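Local coordinates for mutT/nudix family protein (Listeria innocua, PDB 3I9X) that probably acts as a hydrolase of the Nudix family, the chain being the part of a longer protein that carries the Nudix domain, at residues P44-K52 against A142-A152. Numbering follows the deposited sequence.
Sequences PTLHILLIK and AEIGLFPMTEA
Ile48 with Phe147 and Leu50 with Gly145 form antiparallel hydrogen-bonded pairs, each joined by two N-H...O=C bonds, and Lys52 N adds a nearly straight bond of 2.7 Å to Glu143 O. Where the edge strand gives way to helix 149-152, a weak, bent hydrogen bond runs from Met149 N to Leu46 O, and side chains take over. The His47 ring lies with one face over Pro148, whose CA sits 3.9 Å from the ring centroid, a CH-pi contact; ND1 donates to Thr45 O, nearly in the ring plane, and both contacts limit the ring's rotation. On the face carrying Ile48, Leu50 and Phe147, Ile48 has CG1 anti to the backbone N (chi1 -179°), and its CG2 meets Ala152 CB at 3.4 Å, tighter than usual. Leu50 CD1 reaches the same alanine and also meets Phe147 CD2, the two side chains crossing at about a right angle. Met149 folds back to lay CE alongside Leu46 CD2, both resting on Phe169 of helix 161-177. On the face of Leu49, Ile51, Ile144 and Leu146, Leu49 CD1 touches Ile144 CG2 at 3.6 Å. A short edge strand running directly into a helix fits the alpha-beta-alpha sandwich of the Nudix fold.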
# COMPACT_ATOMS: atom_id res chain seq x y z
N PRO A 44 -25.81 3.14 -18.69
CA PRO A 44 -24.35 3.15 -18.47
C PRO A 44 -23.97 2.40 -17.21
O PRO A 44 -24.35 2.78 -16.11
CB PRO A 44 -23.98 4.63 -18.35
CG PRO A 44 -25.30 5.41 -18.23
CD PRO A 44 -26.41 4.50 -18.70
N THR A 45 -23.21 1.31 -17.39
CA THR A 45 -22.89 0.42 -16.28
C THR A 45 -21.37 0.15 -16.19
O THR A 45 -20.68 -0.03 -17.21
CB THR A 45 -23.70 -0.91 -16.40
OG1 THR A 45 -25.10 -0.60 -16.46
CG2 THR A 45 -23.44 -1.88 -15.21
N LEU A 46 -20.88 0.16 -14.96
CA LEU A 46 -19.47 -0.09 -14.66
C LEU A 46 -19.20 -1.54 -14.97
O LEU A 46 -19.92 -2.40 -14.49
CB LEU A 46 -19.20 0.17 -13.17
CG LEU A 46 -17.71 0.21 -12.80
CD1 LEU A 46 -17.09 1.52 -13.32
CD2 LEU A 46 -17.49 0.07 -11.28
N HIS A 47 -18.21 -1.79 -15.83
CA HIS A 47 -17.75 -3.14 -16.14
C HIS A 47 -16.31 -3.36 -15.72
O HIS A 47 -15.50 -2.40 -15.72
CB HIS A 47 -17.82 -3.40 -17.65
CG HIS A 47 -19.21 -3.60 -18.18
ND1 HIS A 47 -20.22 -2.68 -18.01
CD2 HIS A 47 -19.75 -4.64 -18.87
CE1 HIS A 47 -21.32 -3.14 -18.58
NE2 HIS A 47 -21.06 -4.32 -19.12
N ILE A 48 -15.95 -4.62 -15.45
CA ILE A 48 -14.59 -5.01 -15.09
C ILE A 48 -14.04 -6.13 -15.97
O ILE A 48 -14.77 -7.07 -16.32
CB ILE A 48 -14.53 -5.36 -13.59
CG1 ILE A 48 -13.13 -5.74 -13.20
CG2 ILE A 48 -15.53 -6.50 -13.21
CD1 ILE A 48 -12.89 -5.86 -11.71
N LEU A 49 -12.76 -6.01 -16.36
CA LEU A 49 -12.04 -7.08 -17.05
C LEU A 49 -11.45 -8.11 -16.08
O LEU A 49 -10.66 -7.79 -15.18
CB LEU A 49 -10.91 -6.56 -17.92
CG LEU A 49 -10.43 -7.56 -18.97
CD1 LEU A 49 -11.38 -7.64 -20.19
CD2 LEU A 49 -8.98 -7.24 -19.50
N LEU A 50 -11.78 -9.37 -16.30
CA LEU A 50 -11.26 -10.44 -15.46
C LEU A 50 -10.79 -11.60 -16.30
O LEU A 50 -11.25 -11.77 -17.43
CB LEU A 50 -12.31 -10.91 -14.49
CG LEU A 50 -12.86 -9.93 -13.48
CD1 LEU A 50 -14.12 -10.59 -12.76
CD2 LEU A 50 -11.80 -9.52 -12.50
N ILE A 51 -9.87 -12.37 -15.73
CA ILE A 51 -9.16 -13.41 -16.43
C ILE A 51 -9.30 -14.74 -15.64
O ILE A 51 -8.93 -14.87 -14.46
CB ILE A 51 -7.69 -13.04 -16.59
CG1 ILE A 51 -7.53 -11.67 -17.30
CG2 ILE A 51 -6.92 -14.15 -17.34
CD1 ILE A 51 -6.08 -11.26 -17.51
N LYS A 52 -9.85 -15.75 -16.30
CA LYS A 52 -10.08 -17.03 -15.59
C LYS A 52 -8.76 -17.76 -15.48
O LYS A 52 -8.05 -17.90 -16.46
CB LYS A 52 -11.08 -17.86 -16.35
CG LYS A 52 -11.55 -19.16 -15.68
CD LYS A 52 -12.38 -19.93 -16.69
CE LYS A 52 -13.78 -20.22 -16.19
NZ LYS A 52 -14.66 -20.62 -17.33
N ALA A 142 -12.47 -17.34 -24.22
CA ALA A 142 -13.08 -18.23 -23.19
C ALA A 142 -12.53 -17.94 -21.77
O ALA A 142 -13.18 -18.20 -20.75
CB ALA A 142 -12.85 -19.72 -23.57
N GLU A 143 -11.31 -17.38 -21.78
CA GLU A 143 -10.45 -17.14 -20.66
C GLU A 143 -10.65 -15.69 -20.08
O GLU A 143 -10.40 -15.44 -18.91
CB GLU A 143 -9.03 -17.28 -21.24
CG GLU A 143 -7.88 -17.54 -20.31
CD GLU A 143 -6.50 -17.21 -20.97
OE1 GLU A 143 -5.68 -16.52 -20.32
OE2 GLU A 143 -6.25 -17.63 -22.14
N ILE A 144 -11.13 -14.75 -20.93
CA ILE A 144 -11.25 -13.33 -20.56
C ILE A 144 -12.65 -12.80 -20.72
O ILE A 144 -13.24 -12.94 -21.77
CB ILE A 144 -10.35 -12.47 -21.45
CG1 ILE A 144 -8.92 -13.03 -21.39
CG2 ILE A 144 -10.43 -10.99 -21.04
CD1 ILE A 144 -7.90 -12.21 -22.10
N GLY A 145 -13.20 -12.16 -19.68
CA GLY A 145 -14.51 -11.56 -19.77
C GLY A 145 -14.57 -10.11 -19.30
O GLY A 145 -13.81 -9.68 -18.43
N LEU A 146 -15.49 -9.35 -19.90
CA LEU A 146 -15.78 -8.00 -19.48
C LEU A 146 -17.13 -8.02 -18.82
O LEU A 146 -18.15 -8.11 -19.51
CB LEU A 146 -15.73 -7.08 -20.69
CG LEU A 146 -15.85 -5.57 -20.47
CD1 LEU A 146 -14.80 -4.92 -19.45
CD2 LEU A 146 -15.77 -4.93 -21.88
N PHE A 147 -17.15 -7.97 -17.48
CA PHE A 147 -18.38 -8.20 -16.71
C PHE A 147 -18.93 -6.91 -16.11
O PHE A 147 -18.17 -6.12 -15.55
CB PHE A 147 -18.14 -9.18 -15.52
CG PHE A 147 -17.72 -10.58 -15.93
CD1 PHE A 147 -18.68 -11.56 -16.19
CD2 PHE A 147 -16.38 -10.91 -16.06
CE1 PHE A 147 -18.29 -12.84 -16.58
CE2 PHE A 147 -15.99 -12.18 -16.42
CZ PHE A 147 -16.94 -13.15 -16.69
N PRO A 148 -20.26 -6.77 -16.12
CA PRO A 148 -20.88 -5.75 -15.29
C PRO A 148 -20.43 -6.04 -13.89
O PRO A 148 -20.18 -7.19 -13.56
CB PRO A 148 -22.39 -5.99 -15.44
CG PRO A 148 -22.56 -6.91 -16.58
CD PRO A 148 -21.27 -7.67 -16.75
N MET A 149 -20.29 -5.02 -13.07
CA MET A 149 -19.57 -5.24 -11.82
C MET A 149 -20.43 -6.05 -10.88
O MET A 149 -19.91 -6.87 -10.13
CB MET A 149 -19.09 -3.94 -11.17
CG MET A 149 -18.49 -4.12 -9.77
SD MET A 149 -16.82 -4.79 -9.68
CE MET A 149 -15.90 -3.22 -10.00
N THR A 150 -21.75 -5.87 -10.95
CA THR A 150 -22.64 -6.63 -10.06
C THR A 150 -22.60 -8.14 -10.37
O THR A 150 -22.63 -8.93 -9.44
CB THR A 150 -24.07 -6.08 -10.07
OG1 THR A 150 -24.65 -6.25 -11.37
CG2 THR A 150 -24.09 -4.60 -9.65
N GLU A 151 -22.50 -8.52 -11.64
CA GLU A 151 -22.27 -9.91 -12.06
C GLU A 151 -20.87 -10.43 -11.67
O GLU A 151 -20.72 -11.59 -11.21
CB GLU A 151 -22.46 -10.02 -13.58
CG GLU A 151 -22.45 -11.45 -14.16
CD GLU A 151 -22.58 -11.53 -15.69
OE1 GLU A 151 -22.13 -12.56 -16.29
OE2 GLU A 151 -23.14 -10.57 -16.29
N ALA A 152 -19.85 -9.58 -11.82
CA ALA A 152 -18.48 -9.96 -11.45
C ALA A 152 -18.40 -10.30 -9.97
O ALA A 152 -17.71 -11.24 -9.59
CB ALA A 152 -17.48 -8.87 -11.80